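Local atomic coordinates of DNA polymerase (Pyrobaculum calidifontis, PDB entry 5MDN), a protein that probably catalyses template-directed DNA synthesis, adding deoxyribonucleotides from their triphosphates to a growing strand and releasing diphosphate, as a family B DNA polymerase. Residues R604-L609 / L640-K645; L412-L417 / Y593-F598; E632-V637 / A755-E760; E287-T292 / I614-F619. One frame throughout, in Å; residues are numbered along the deposited sequence.

Contact 1. Residues R604-L609 / L640-K645; sequences RYAGLL and LILKSK
A helix-on-sheet contact joins strand 605-609 of a small four-stranded antiparallel sheet to the C-terminal part of helix 628-643, consistent with the seam between palm and thumb in family B polymerases. Leu-642 is the central side chain. Its CG stands anti to the carbonyl carbon (chi1 -73°), which sends both methyls out over the strand. There Leu-642 CD1 rests 3.9 Å from Ala-606 CB and also touches Gly-607 N. Leu-642 CD2 lies 3.8 Å from Ala-606 O, so both methyls of Leu-642 lie against the strand at Ala-606 and Gly-607. Leu-608 answers from the strand with CG anti to its backbone N (chi1 174°). Its root packs on the root of the other leucine, Leu-608 CB to Leu-642 CB 4.2 Å, and its CD2 reaches past to sit 3.6 Å from Leu-642 O. Leu-642 O accepts a hydrogen bond from NH1 of Arg-595, on the strand next to 605-609. At the margin the extended chain of Lys-643 crosses Leu-608 at about a right angle, CG meeting Leu-608 CD2, while its ammonium pairs with Glu-639. No hydrogen bond spans the two segments; Ile-614 touches both Leu-608 and Leu-642. Ser-644 OG donates to Ile-641 O at 2.9 Å, approaching from above the carbonyl plane.

Contact 2. Residues L412-L417 / Y593-F598; sequences LYSDVL and YERVLF
Two antiparallel strand pairs meet at a shared corner in what is probably the palm of this family B polymerase: strand 411-413 runs beside 595-598 in one sheet and 416-420 beside 588-593 in the next, the chains turning at Ser-414, Asp-415 and Glu-594. Tyr-413 with Val-596, and Val-416 with Tyr-593, are hydrogen-bonded pairs; in three of their four bonds the donor lies nearly along the C=O axis, and Val-416 N lies in the carbonyl plane of Tyr-593. On the face of Leu-412, Ser-414 and Arg-595, the arginine chain is twisted at its root (chi1 -143°) and bent again at chi3. This lays its methylenes obliquely against Leu-412, with Arg-595 CD 4.0 Å from Leu-412 CD2, and brings NE to 3.1 Å from Ser-414 OG. The hydroxyl oxygen lies in the guanidinium plane at its edge, although the N-H points somewhat off line. Arg-595 NH1 then binds Leu-642 O. Leu-412 CG is anti to the backbone N, so CD1 drops to 3.7 Å from Val-596 O. On the other face, Val-416 and Val-596 cross at about a right angle, Val-416 CB 3.9 Å from Val-596 CG2. Tyr-413 touches Phe-598, while its hydroxyl bonds Lys-409 O. Asp-415, whose carboxylate pairs with Arg-610, donates its N-H almost straight (176°) to Glu-594 O, 2.8 Å from N to O but from well above the carbonyl plane.

Contact 3. Residues E632-V637 / A755-E760; sequences EVQLNV and ALRIAE
Gln-634 puts CG anti to its backbone N (chi1 -156°) and runs on fully extended, so the amide is carried outward toward Arg-757. Ile-758 turns CG1 anti to its carbonyl carbon (chi1 -51°), with chi2 near 96° turning CD1 toward the helix, and Val-637 spreads its two methyls to two different partners. The isoleucine tip is the hub. Ile-758 CD1 lies 4.0 Å from Gln-634 CG, the two chains crossing at about a right angle, and 4.1 Å from Val-637 CG1, where the side chains run antiparallel alongside one another. Val-637 CG2 meets Ala-755 CB at 4.1 Å, adding a second apolar contact. On the more exposed side, Arg-757 extends from CG to NE and crosses Gln-634 obliquely: NE2 of the glutamine sits 3.4 Å from Arg-757 CD, with the amide and guanidinium planes 32° apart. The amide thus meets the arginine mainly through a methylene, and no hydrogen bond joins the segments. Gln-634 OE1 receives a weak hydrogen bond from Lys-289 NZ. Ile-758 N donates to Ala-755 O at 3.1 Å; Val-638, Ile-641 and Leu-597 also touch Ile-758. Tyr-657 of helix 647-666 touches Val-637. The whole is mainly apolar packing of the last modelled helix, 743-756, and the residues after it on helix 628-643, consistent with the helical thumb of family B polymerases.

Contact 4. Residues E287-T292 / I614-F619; sequences EIKVKT and IDIVGF
One backbone hydrogen bond joins the segments: Ile-616 N donates to Glu-287 O at 3.1 Å, nearly straight (162°), in the carbonyl plane and on a lone pair. A loop carbonyl thereby uses an N-H on the edge strand 614-617. Van der Waals contacts accompany the bond. Glu-287 CB abuts Asp-615 CB at 3.7 Å, and Lys-289, bent at chi2, lies alongside Ile-616 pointing the same way, its CD 4.1 Å from both CG2 and CD1 of Ile-616. The charged ends find their partners elsewhere: the carboxylates of Glu-287 and Asp-615 stay apart, Glu-287 OE2 to Asp-615 OD2 5.2 Å. Lys-591 forms a salt bridge with Glu-287 and a long, weak pair with Asp-615, probably easing their repulsion, while Tyr-593 OH hydrogen-bonds Asp-615. The arrangement is an interdomain seam, a loop of the exonuclease domain docked on the outermost strand of a sheet in the polymerase region.

Contacts 1, 2 and 4 share one four-stranded sheet: contact 2 takes an outermost strand and its neighbour and continues into the neighbouring five-stranded sheet, contact 1 packs a helix on the third strand, and contact 4 meets the other outermost strand. Contacts 1 and 3 share helix 628-643 and touch through Ile-641 and Ile-758. These two are mostly buried and apolar, without a hydrogen bond between their segments; contact 2 is a backbone ladder and contact 4 relies on a single backbone bond, both partly buried. Polar side chains tie neighbours together, Tyr-593 to Asp-615 between contacts 2 and 4 and Arg-595 to the backbone carbonyl of Leu-642 between 2 and 1. Contact 4 alone joins the two family regions.

Contact 1. Residues R604-L609 / L640-K645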
loop_
_atom_site.group_PDB
_atom_site.type_symbol
_atom_site.label_atom_id
_atom_site.label_comp_id
_atom_site.label_asym_id
_atom_site.label_seq_id
_atom_site.Cartn_x
_atom_site.Cartn_y
_atom_site.Cartn_z
ATOM N N ARG A 604 -8.734 -15.509 12.170
ATOM C CA ARG A 604 -7.391 -16.077 12.087
ATOM C C ARG A 604 -7.548 -17.466 11.478
ATOM O O ARG A 604 -7.993 -18.397 12.157
ATOM C CB ARG A 604 -6.728 -16.131 13.459
ATOM C CG ARG A 604 -5.376 -16.810 13.449
ATOM C CD ARG A 604 -4.434 -16.047 12.546
ATOM N NE ARG A 604 -3.067 -16.559 12.553
ATOM C CZ ARG A 604 -2.590 -17.416 11.655
ATOM N NH1 ARG A 604 -3.365 -17.860 10.674
ATOM N NH2 ARG A 604 -1.333 -17.829 11.735
ATOM N N TYR A 605 -7.188 -17.608 10.204
ATOM C CA TYR A 605 -7.429 -18.863 9.515
ATOM C C TYR A 605 -6.441 -19.030 8.373
ATOM O O TYR A 605 -5.821 -18.070 7.905
ATOM C CB TYR A 605 -8.869 -18.947 8.980
ATOM C CG TYR A 605 -9.158 -18.009 7.827
ATOM C CD1 TYR A 605 -9.544 -16.696 8.056
ATOM C CD2 TYR A 605 -9.055 -18.442 6.511
ATOM C CE1 TYR A 605 -9.812 -15.837 7.007
ATOM C CE2 TYR A 605 -9.318 -17.592 5.454
ATOM C CZ TYR A 605 -9.697 -16.290 5.708
ATOM O OH TYR A 605 -9.961 -15.439 4.658
ATOM N N ALA A 606 -6.306 -20.278 7.936
ATOM C CA ALA A 606 -5.630 -20.625 6.698
ATOM C C ALA A 606 -6.623 -21.319 5.777
ATOM O O ALA A 606 -7.549 -21.993 6.239
ATOM C CB ALA A 606 -4.424 -21.530 6.955
ATOM N N GLY A 607 -6.426 -21.154 4.474
ATOM C CA GLY A 607 -7.361 -21.706 3.515
ATOM C C GLY A 607 -6.696 -22.261 2.274
ATOM O O GLY A 607 -5.724 -21.690 1.770
ATOM N N LEU A 608 -7.217 -23.379 1.772
ATOM C CA LEU A 608 -6.652 -24.077 0.622
ATOM C C LEU A 608 -7.552 -23.822 -0.581
ATOM O O LEU A 608 -8.703 -24.268 -0.607
ATOM C CB LEU A 608 -6.518 -25.572 0.908
ATOM C CG LEU A 608 -6.069 -26.477 -0.240
ATOM C CD1 LEU A 608 -4.694 -26.075 -0.745
ATOM C CD2 LEU A 608 -6.077 -27.933 0.200
ATOM N N LEU A 609 -7.026 -23.106 -1.570
ATOM C CA LEU A 609 -7.780 -22.805 -2.776
ATOM C C LEU A 609 -7.793 -24.008 -3.716
ATOM O O LEU A 609 -6.987 -24.935 -3.596
ATOM C CB LEU A 609 -7.193 -21.586 -3.489
ATOM C CG LEU A 609 -7.229 -20.261 -2.724
ATOM C CD1 LEU A 609 -6.335 -19.231 -3.396
ATOM C CD2 LEU A 609 -8.656 -19.747 -2.621
ATOM N N LEU A 640 -0.119 -29.595 5.763
ATOM C CA LEU A 640 -0.504 -30.974 6.049
ATOM C C LEU A 640 -1.927 -31.048 6.585
ATOM O O LEU A 640 -2.692 -31.944 6.210
ATOM C CB LEU A 640 0.472 -31.606 7.043
ATOM C CG LEU A 640 1.847 -32.034 6.526
ATOM C CD1 LEU A 640 2.775 -32.325 7.691
ATOM C CD2 LEU A 640 1.729 -33.244 5.616
ATOM N N ILE A 641 -2.296 -30.118 7.468
ATOM C CA ILE A 641 -3.642 -30.119 8.037
ATOM C C ILE A 641 -4.677 -29.788 6.968
ATOM O O ILE A 641 -5.747 -30.405 6.909
ATOM C CB ILE A 641 -3.715 -29.144 9.226
ATOM C CG1 ILE A 641 -2.836 -29.647 10.373
ATOM C CG2 ILE A 641 -5.149 -28.971 9.697
ATOM C CD1 ILE A 641 -2.475 -28.587 11.382
ATOM N N LEU A 642 -4.372 -28.822 6.097
ATOM C CA LEU A 642 -5.334 -28.402 5.085
ATOM C C LEU A 642 -5.537 -29.453 4.003
ATOM O O LEU A 642 -6.597 -29.472 3.366
ATOM C CB LEU A 642 -4.892 -27.083 4.445
ATOM C CG LEU A 642 -5.022 -25.824 5.301
ATOM C CD1 LEU A 642 -4.373 -24.639 4.605
ATOM C CD2 LEU A 642 -6.482 -25.542 5.610
ATOM N N LYS A 643 -4.557 -30.324 3.778
ATOM C CA LYS A 643 -4.664 -31.361 2.762
ATOM C C LYS A 643 -5.130 -32.697 3.321
ATOM O O LYS A 643 -5.332 -33.638 2.548
ATOM C CB LYS A 643 -3.323 -31.538 2.042
ATOM C CG LYS A 643 -2.920 -30.346 1.192
ATOM C CD LYS A 643 -1.667 -30.625 0.378
ATOM C CE LYS A 643 -1.257 -29.392 -0.411
ATOM N NZ LYS A 643 0.099 -29.531 -1.007
ATOM N N SER A 644 -5.310 -32.804 4.636
ATOM C CA SER A 644 -5.822 -34.019 5.251
ATOM C C SER A 644 -7.343 -33.965 5.336
ATOM O O SER A 644 -7.914 -32.956 5.760
ATOM C CB SER A 644 -5.226 -34.211 6.646
ATOM O OG SER A 644 -5.703 -33.225 7.548
ATOM N N LYS A 645 -7.992 -35.056 4.940
ATOM C CA LYS A 645 -9.406 -35.252 5.233
ATOM C C LYS A 645 -9.553 -35.778 6.658
ATOM O O LYS A 645 -8.820 -36.685 7.065
ATOM C CB LYS A 645 -10.024 -36.230 4.234
ATOM C CG LYS A 645 -9.869 -35.821 2.778
ATOM C CD LYS A 645 -10.234 -36.974 1.859
ATOM C CE LYS A 645 -9.699 -36.764 0.450
ATOM N NZ LYS A 645 -10.404 -35.674 -0.279
#

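Contact 2. Residues L412-L417 / Y593-F598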
loop_
_atom_site.group_PDB
_atom_site.type_symbol
_atom_site.label_atom_id
_atom_site.label_comp_id
_atom_site.label_asym_id
_atom_site.label_seq_id
_atom_site.Cartn_x
_atom_site.Cartn_y
_atom_site.Cartn_z
ATOM N N LEU A 412 -11.563 -27.575 11.716
ATOM C CA LEU A 412 -11.370 -27.825 10.295
ATOM C C LEU A 412 -12.715 -27.875 9.579
ATOM O O LEU A 412 -13.664 -28.501 10.060
ATOM C CB LEU A 412 -10.614 -29.139 10.085
ATOM C CG LEU A 412 -9.994 -29.420 8.716
ATOM C CD1 LEU A 412 -8.774 -28.546 8.492
ATOM C CD2 LEU A 412 -9.631 -30.894 8.595
ATOM N N TYR A 413 -12.789 -27.210 8.425
ATOM C CA TYR A 413 -14.001 -27.162 7.620
ATOM C C TYR A 413 -13.638 -27.371 6.158
ATOM O O TYR A 413 -12.667 -26.789 5.666
ATOM C CB TYR A 413 -14.739 -25.825 7.782
ATOM C CG TYR A 413 -15.099 -25.479 9.210
ATOM C CD1 TYR A 413 -14.204 -24.796 10.024
ATOM C CD2 TYR A 413 -16.333 -25.831 9.742
ATOM C CE1 TYR A 413 -14.527 -24.474 11.327
ATOM C CE2 TYR A 413 -16.664 -25.514 11.045
ATOM C CZ TYR A 413 -15.756 -24.836 11.832
ATOM O OH TYR A 413 -16.085 -24.517 13.129
ATOM N N SER A 414 -14.419 -28.197 5.467
ATOM C CA SER A 414 -14.171 -28.538 4.071
ATOM C C SER A 414 -15.225 -27.903 3.172
ATOM O O SER A 414 -16.397 -27.802 3.550
ATOM C CB SER A 414 -14.164 -30.056 3.872
ATOM O OG SER A 414 -13.132 -30.664 4.629
ATOM N N ASP A 415 -14.796 -27.482 1.978
ATOM C CA ASP A 415 -15.661 -26.859 0.979
ATOM C C ASP A 415 -16.357 -25.621 1.533
ATOM O O ASP A 415 -17.515 -25.690 1.954
ATOM C CB ASP A 415 -16.699 -27.860 0.462
ATOM C CG ASP A 415 -16.077 -28.991 -0.334
ATOM O OD1 ASP A 415 -15.066 -28.745 -1.027
ATOM O OD2 ASP A 415 -16.601 -30.122 -0.270
ATOM N N VAL A 416 -15.672 -24.480 1.519
ATOM C CA VAL A 416 -16.170 -23.253 2.129
ATOM C C VAL A 416 -16.119 -22.136 1.098
ATOM O O VAL A 416 -15.100 -21.956 0.421
ATOM C CB VAL A 416 -15.355 -22.869 3.380
ATOM C CG1 VAL A 416 -15.818 -21.531 3.935
ATOM C CG2 VAL A 416 -15.456 -23.959 4.437
ATOM N N LEU A 417 -17.216 -21.390 0.978
ATOM C CA LEU A 417 -17.283 -20.200 0.143
ATOM C C LEU A 417 -17.273 -18.956 1.021
ATOM O O LEU A 417 -17.972 -18.895 2.039
ATOM C CB LEU A 417 -18.542 -20.204 -0.732
ATOM C CG LEU A 417 -18.717 -21.349 -1.731
ATOM C CD1 LEU A 417 -19.953 -21.117 -2.588
ATOM C CD2 LEU A 417 -17.480 -21.487 -2.600
ATOM N N TYR A 593 -12.693 -22.098 -1.069
ATOM C CA TYR A 593 -11.692 -22.892 -0.372
ATOM C C TYR A 593 -12.071 -24.368 -0.389
ATOM O O TYR A 593 -13.226 -24.724 -0.131
ATOM C CB TYR A 593 -11.538 -22.418 1.071
ATOM C CG TYR A 593 -10.903 -21.056 1.229
ATOM C CD1 TYR A 593 -9.618 -20.807 0.762
ATOM C CD2 TYR A 593 -11.581 -20.025 1.865
ATOM C CE1 TYR A 593 -9.033 -19.563 0.914
ATOM C CE2 TYR A 593 -11.004 -18.780 2.022
ATOM C CZ TYR A 593 -9.731 -18.555 1.544
ATOM O OH TYR A 593 -9.153 -17.315 1.698
ATOM N N GLU A 594 -11.093 -25.221 -0.697
ATOM C CA GLU A 594 -11.293 -26.658 -0.548
ATOM C C GLU A 594 -11.373 -27.046 0.924
ATOM O O GLU A 594 -12.165 -27.918 1.301
ATOM C CB GLU A 594 -10.167 -27.415 -1.251
ATOM C CG GLU A 594 -10.351 -28.921 -1.290
ATOM C CD GLU A 594 -9.278 -29.612 -2.109
ATOM O OE1 GLU A 594 -8.499 -28.906 -2.783
ATOM O OE2 GLU A 594 -9.212 -30.859 -2.080
ATOM N N ARG A 595 -10.559 -26.412 1.766
ATOM C CA ARG A 595 -10.572 -26.655 3.200
ATOM C C ARG A 595 -10.093 -25.400 3.917
ATOM O O ARG A 595 -9.305 -24.622 3.377
ATOM C CB ARG A 595 -9.716 -27.877 3.563
ATOM C CG ARG A 595 -10.288 -28.718 4.695
ATOM C CD ARG A 595 -9.824 -30.171 4.657
ATOM N NE ARG A 595 -10.287 -30.873 3.463
ATOM C CZ ARG A 595 -9.512 -31.234 2.445
ATOM N NH1 ARG A 595 -8.214 -30.969 2.462
ATOM N NH2 ARG A 595 -10.041 -31.871 1.408
ATOM N N VAL A 596 -10.573 -25.217 5.146
ATOM C CA VAL A 596 -10.287 -24.030 5.950
ATOM C C VAL A 596 -10.003 -24.471 7.378
ATOM O O VAL A 596 -10.645 -25.391 7.896
ATOM C CB VAL A 596 -11.454 -23.014 5.922
ATOM C CG1 VAL A 596 -11.187 -21.848 6.864
ATOM C CG2 VAL A 596 -11.684 -22.499 4.522
ATOM N N LEU A 597 -9.035 -23.815 8.013
ATOM C CA LEU A 597 -8.644 -24.108 9.387
ATOM C C LEU A 597 -8.719 -22.829 10.213
ATOM O O LEU A 597 -7.905 -21.918 10.029
ATOM C CB LEU A 597 -7.240 -24.702 9.429
ATOM C CG LEU A 597 -6.571 -24.773 10.800
ATOM C CD1 LEU A 597 -7.321 -25.710 11.734
ATOM C CD2 LEU A 597 -5.135 -25.213 10.624
ATOM N N PHE A 598 -9.687 -22.768 11.126
ATOM C CA PHE A 598 -9.756 -21.700 12.115
ATOM C C PHE A 598 -9.006 -22.142 13.366
ATOM O O PHE A 598 -9.363 -23.148 13.989
ATOM C CB PHE A 598 -11.206 -21.357 12.456
ATOM C CG PHE A 598 -11.858 -20.415 11.482
ATOM C CD1 PHE A 598 -12.534 -20.895 10.372
ATOM C CD2 PHE A 598 -11.806 -19.045 11.688
ATOM C CE1 PHE A 598 -13.140 -20.025 9.481
ATOM C CE2 PHE A 598 -12.409 -18.171 10.803
ATOM C CZ PHE A 598 -13.076 -18.661 9.698
#

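Contact 3. Residues E632-V637 / A755-E760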
loop_
_atom_site.group_PDB
_atom_site.type_symbol
_atom_site.label_atom_id
_atom_site.label_comp_id
_atom_site.label_asym_id
_atom_site.label_seq_id
_atom_site.Cartn_x
_atom_site.Cartn_y
_atom_site.Cartn_z
ATOM N N GLU A 632 9.488 -22.586 8.409
ATOM C CA GLU A 632 9.242 -23.701 7.499
ATOM C C GLU A 632 8.298 -24.727 8.118
ATOM O O GLU A 632 7.406 -25.246 7.436
ATOM C CB GLU A 632 10.571 -24.358 7.118
ATOM C CG GLU A 632 10.473 -25.423 6.034
ATOM C CD GLU A 632 9.966 -24.872 4.716
ATOM O OE1 GLU A 632 10.271 -23.699 4.407
ATOM O OE2 GLU A 632 9.270 -25.611 3.987
ATOM N N VAL A 633 8.481 -25.035 9.404
ATOM C CA VAL A 633 7.615 -26.014 10.060
ATOM C C VAL A 633 6.278 -25.420 10.491
ATOM O O VAL A 633 5.351 -26.179 10.795
ATOM C CB VAL A 633 8.315 -26.692 11.251
ATOM C CG1 VAL A 633 9.551 -27.445 10.774
ATOM C CG2 VAL A 633 8.666 -25.686 12.327
ATOM N N GLN A 634 6.142 -24.090 10.539
ATOM C CA GLN A 634 4.811 -23.518 10.727
ATOM C C GLN A 634 3.977 -23.684 9.468
ATOM O O GLN A 634 2.804 -24.068 9.532
ATOM C CB GLN A 634 4.873 -22.041 11.088
ATOM C CG GLN A 634 3.633 -21.581 11.829
ATOM C CD GLN A 634 3.673 -20.113 12.197
ATOM O OE1 GLN A 634 4.392 -19.318 11.585
ATOM N NE2 GLN A 634 2.895 -19.743 13.204
ATOM N N LEU A 635 4.568 -23.398 8.310
ATOM C CA LEU A 635 4.073 -23.950 7.056
ATOM C C LEU A 635 4.242 -25.467 7.105
ATOM O O LEU A 635 4.627 -26.010 8.145
ATOM C CB LEU A 635 4.811 -23.338 5.857
ATOM C CG LEU A 635 4.312 -21.989 5.316
ATOM C CD1 LEU A 635 4.432 -20.884 6.363
ATOM C CD2 LEU A 635 5.076 -21.600 4.061
ATOM N N ASN A 636 3.943 -26.170 6.014
ATOM C CA ASN A 636 3.971 -27.632 6.017
ATOM C C ASN A 636 2.925 -28.178 6.986
ATOM O O ASN A 636 1.998 -28.877 6.568
ATOM C CB ASN A 636 5.364 -28.170 6.374
ATOM C CG ASN A 636 6.232 -28.409 5.156
ATOM O OD1 ASN A 636 6.211 -29.488 4.564
ATOM N ND2 ASN A 636 7.013 -27.402 4.782
ATOM N N VAL A 637 3.067 -27.864 8.281
ATOM C CA VAL A 637 2.047 -28.229 9.268
ATOM C C VAL A 637 0.684 -27.701 8.838
ATOM O O VAL A 637 -0.309 -28.436 8.809
ATOM C CB VAL A 637 2.434 -27.716 10.667
ATOM C CG1 VAL A 637 1.202 -27.617 11.560
ATOM C CG2 VAL A 637 3.461 -28.643 11.302
ATOM N N ALA A 755 4.766 -25.665 15.663
ATOM C CA ALA A 755 3.704 -26.610 15.346
ATOM C C ALA A 755 2.558 -26.510 16.343
ATOM O O ALA A 755 1.398 -26.723 15.975
ATOM C CB ALA A 755 4.259 -28.034 15.311
ATOM N N LEU A 756 2.863 -26.197 17.606
ATOM C CA LEU A 756 1.822 -26.028 18.612
ATOM C C LEU A 756 1.051 -24.725 18.469
ATOM O O LEU A 756 0.027 -24.564 19.139
ATOM C CB LEU A 756 2.415 -26.105 20.020
ATOM C CG LEU A 756 2.959 -27.453 20.488
ATOM C CD1 LEU A 756 3.147 -27.424 21.992
ATOM C CD2 LEU A 756 2.034 -28.589 20.077
ATOM N N ARG A 757 1.508 -23.783 17.642
ATOM C CA ARG A 757 0.638 -22.648 17.366
ATOM C C ARG A 757 -0.538 -23.049 16.486
ATOM O O ARG A 757 -1.510 -22.291 16.383
ATOM C CB ARG A 757 1.411 -21.494 16.729
ATOM C CG ARG A 757 0.682 -20.166 16.882
ATOM C CD ARG A 757 1.357 -18.999 16.187
ATOM N NE ARG A 757 0.526 -17.803 16.308
ATOM C CZ ARG A 757 0.853 -16.601 15.847
ATOM N NH1 ARG A 757 2.006 -16.415 15.218
ATOM N NH2 ARG A 757 0.022 -15.582 16.019
ATOM N N ILE A 758 -0.480 -24.229 15.875
ATOM C CA ILE A 758 -1.659 -24.844 15.289
ATOM C C ILE A 758 -1.891 -26.138 16.052
ATOM O O ILE A 758 -1.668 -27.238 15.534
ATOM C CB ILE A 758 -1.512 -25.095 13.777
ATOM C CG1 ILE A 758 -1.043 -23.827 13.064
ATOM C CG2 ILE A 758 -2.834 -25.542 13.198
ATOM C CD1 ILE A 758 0.448 -23.764 12.844
ATOM N N ALA A 759 -2.320 -26.010 17.305
ATOM C CA ALA A 759 -2.551 -27.178 18.142
ATOM C C ALA A 759 -3.994 -27.200 18.612
ATOM O O ALA A 759 -4.273 -27.315 19.808
ATOM C CB ALA A 759 -1.598 -27.188 19.331
ATOM N N GLU A 760 -4.921 -27.080 17.670
ATOM C CA GLU A 760 -6.343 -27.109 17.982
ATOM C C GLU A 760 -6.858 -28.521 18.215
ATOM O O GLU A 760 -8.075 -28.754 18.060
ATOM C CB GLU A 760 -7.138 -26.415 16.869
ATOM C CG GLU A 760 -6.838 -26.930 15.442
ATOM C CD GLU A 760 -7.572 -28.211 15.088
ATOM O OE1 GLU A 760 -8.729 -28.355 15.564
ATOM O OE2 GLU A 760 -7.030 -29.012 14.271
#

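Contact 4. Residues E287-T292 / I614-F619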
loop_
_atom_site.group_PDB
_atom_site.type_symbol
_atom_site.label_atom_id
_atom_site.label_comp_id
_atom_site.label_asym_id
_atom_site.label_seq_id
_atom_site.Cartn_x
_atom_site.Cartn_y
_atom_site.Cartn_z
ATOM N N GLU A 287 -3.649 -11.707 2.330
ATOM C CA GLU A 287 -3.569 -13.151 2.135
ATOM C C GLU A 287 -2.144 -13.698 2.194
ATOM O O GLU A 287 -1.967 -14.887 2.481
ATOM C CB GLU A 287 -4.195 -13.533 0.791
ATOM C CG GLU A 287 -5.578 -12.949 0.545
ATOM C CD GLU A 287 -5.579 -11.933 -0.583
ATOM O OE1 GLU A 287 -4.962 -10.861 -0.420
ATOM O OE2 GLU A 287 -6.186 -12.212 -1.639
ATOM N N ILE A 288 -1.132 -12.867 1.933
ATOM C CA ILE A 288 0.180 -13.391 1.561
ATOM C C ILE A 288 1.005 -13.769 2.790
ATOM O O ILE A 288 1.739 -14.765 2.771
ATOM C CB ILE A 288 0.914 -12.366 0.677
ATOM C CG1 ILE A 288 0.061 -11.992 -0.543
ATOM C CG2 ILE A 288 2.276 -12.904 0.258
ATOM C CD1 ILE A 288 0.424 -12.737 -1.812
ATOM N N LYS A 289 0.920 -12.970 3.860
ATOM C CA LYS A 289 1.465 -13.290 5.181
ATOM C C LYS A 289 2.987 -13.177 5.272
ATOM O O LYS A 289 3.529 -13.042 6.374
ATOM C CB LYS A 289 1.005 -14.690 5.620
ATOM C CG LYS A 289 2.113 -15.678 5.959
ATOM C CD LYS A 289 2.022 -16.114 7.412
ATOM C CE LYS A 289 3.221 -16.954 7.811
ATOM N NZ LYS A 289 3.160 -17.372 9.239
ATOM N N VAL A 290 3.691 -13.190 4.139
ATOM C CA VAL A 290 5.150 -13.141 4.176
ATOM C C VAL A 290 5.670 -12.017 3.284
ATOM O O VAL A 290 6.479 -11.193 3.725
ATOM C CB VAL A 290 5.762 -14.498 3.777
ATOM C CG1 VAL A 290 5.013 -15.102 2.597
ATOM C CG2 VAL A 290 7.243 -14.335 3.467
ATOM N N LYS A 291 5.227 -11.989 2.023
ATOM C CA LYS A 291 5.387 -10.840 1.129
ATOM C C LYS A 291 6.831 -10.626 0.675
ATOM O O LYS A 291 7.255 -9.487 0.473
ATOM C CB LYS A 291 4.834 -9.560 1.764
ATOM C CG LYS A 291 3.368 -9.659 2.144
ATOM C CD LYS A 291 2.865 -8.379 2.778
ATOM C CE LYS A 291 1.358 -8.425 2.970
ATOM N NZ LYS A 291 0.966 -9.372 4.052
ATOM N N THR A 292 7.602 -11.697 0.513
ATOM C CA THR A 292 8.853 -11.586 -0.222
ATOM C C THR A 292 8.579 -11.671 -1.721
ATOM O O THR A 292 7.553 -12.199 -2.159
ATOM C CB THR A 292 9.843 -12.676 0.196
ATOM O OG1 THR A 292 9.288 -13.966 -0.078
ATOM C CG2 THR A 292 10.164 -12.565 1.680
ATOM N N ILE A 614 -2.264 -21.982 -0.821
ATOM C CA ILE A 614 -2.679 -21.671 0.541
ATOM C C ILE A 614 -2.523 -20.170 0.760
ATOM O O ILE A 614 -1.534 -19.567 0.325
ATOM C CB ILE A 614 -1.857 -22.476 1.571
ATOM C CG1 ILE A 614 -2.201 -23.974 1.538
ATOM C CG2 ILE A 614 -2.043 -21.929 2.982
ATOM C CD1 ILE A 614 -1.493 -24.755 0.442
ATOM N N ASP A 615 -3.492 -19.559 1.438
ATOM C CA ASP A 615 -3.340 -18.199 1.930
ATOM C C ASP A 615 -3.716 -18.143 3.402
ATOM O O ASP A 615 -4.554 -18.911 3.880
ATOM C CB ASP A 615 -4.163 -17.180 1.104
ATOM C CG ASP A 615 -5.639 -17.549 0.978
ATOM O OD1 ASP A 615 -6.207 -18.183 1.891
ATOM O OD2 ASP A 615 -6.243 -17.181 -0.052
ATOM N N ILE A 616 -3.062 -17.237 4.123
ATOM C CA ILE A 616 -3.100 -17.210 5.580
ATOM C C ILE A 616 -3.487 -15.808 6.020
ATOM O O ILE A 616 -2.874 -14.826 5.589
ATOM C CB ILE A 616 -1.748 -17.621 6.193
ATOM C CG1 ILE A 616 -1.360 -19.027 5.727
ATOM C CG2 ILE A 616 -1.811 -17.561 7.711
ATOM C CD1 ILE A 616 0.028 -19.456 6.142
ATOM N N VAL A 617 -4.502 -15.714 6.876
ATOM C CA VAL A 617 -5.050 -14.439 7.321
ATOM C C VAL A 617 -4.931 -14.371 8.835
ATOM O O VAL A 617 -5.278 -15.330 9.532
ATOM C CB VAL A 617 -6.517 -14.266 6.882
ATOM C CG1 VAL A 617 -7.073 -12.941 7.394
ATOM C CG2 VAL A 617 -6.635 -14.353 5.370
ATOM N N GLY A 618 -4.443 -13.242 9.339
ATOM C CA GLY A 618 -4.168 -13.096 10.752
ATOM C C GLY A 618 -2.741 -13.470 11.120
ATOM O O GLY A 618 -2.046 -14.192 10.408
ATOM N N PHE A 619 -2.307 -12.960 12.269
ATOM C CA PHE A 619 -0.922 -13.109 12.705
ATOM C C PHE A 619 -0.637 -14.537 13.161
ATOM O O PHE A 619 -0.377 -15.421 12.345
ATOM C CB PHE A 619 -0.611 -12.134 13.842
ATOM C CG PHE A 619 0.849 -11.827 13.996
ATOM C CD1 PHE A 619 1.424 -10.793 13.279
ATOM C CD2 PHE A 619 1.646 -12.565 14.856
ATOM C CE1 PHE A 619 2.765 -10.497 13.415
ATOM C CE2 PHE A 619 2.992 -12.275 14.997
ATOM C CZ PHE A 619 3.552 -11.239 14.274
#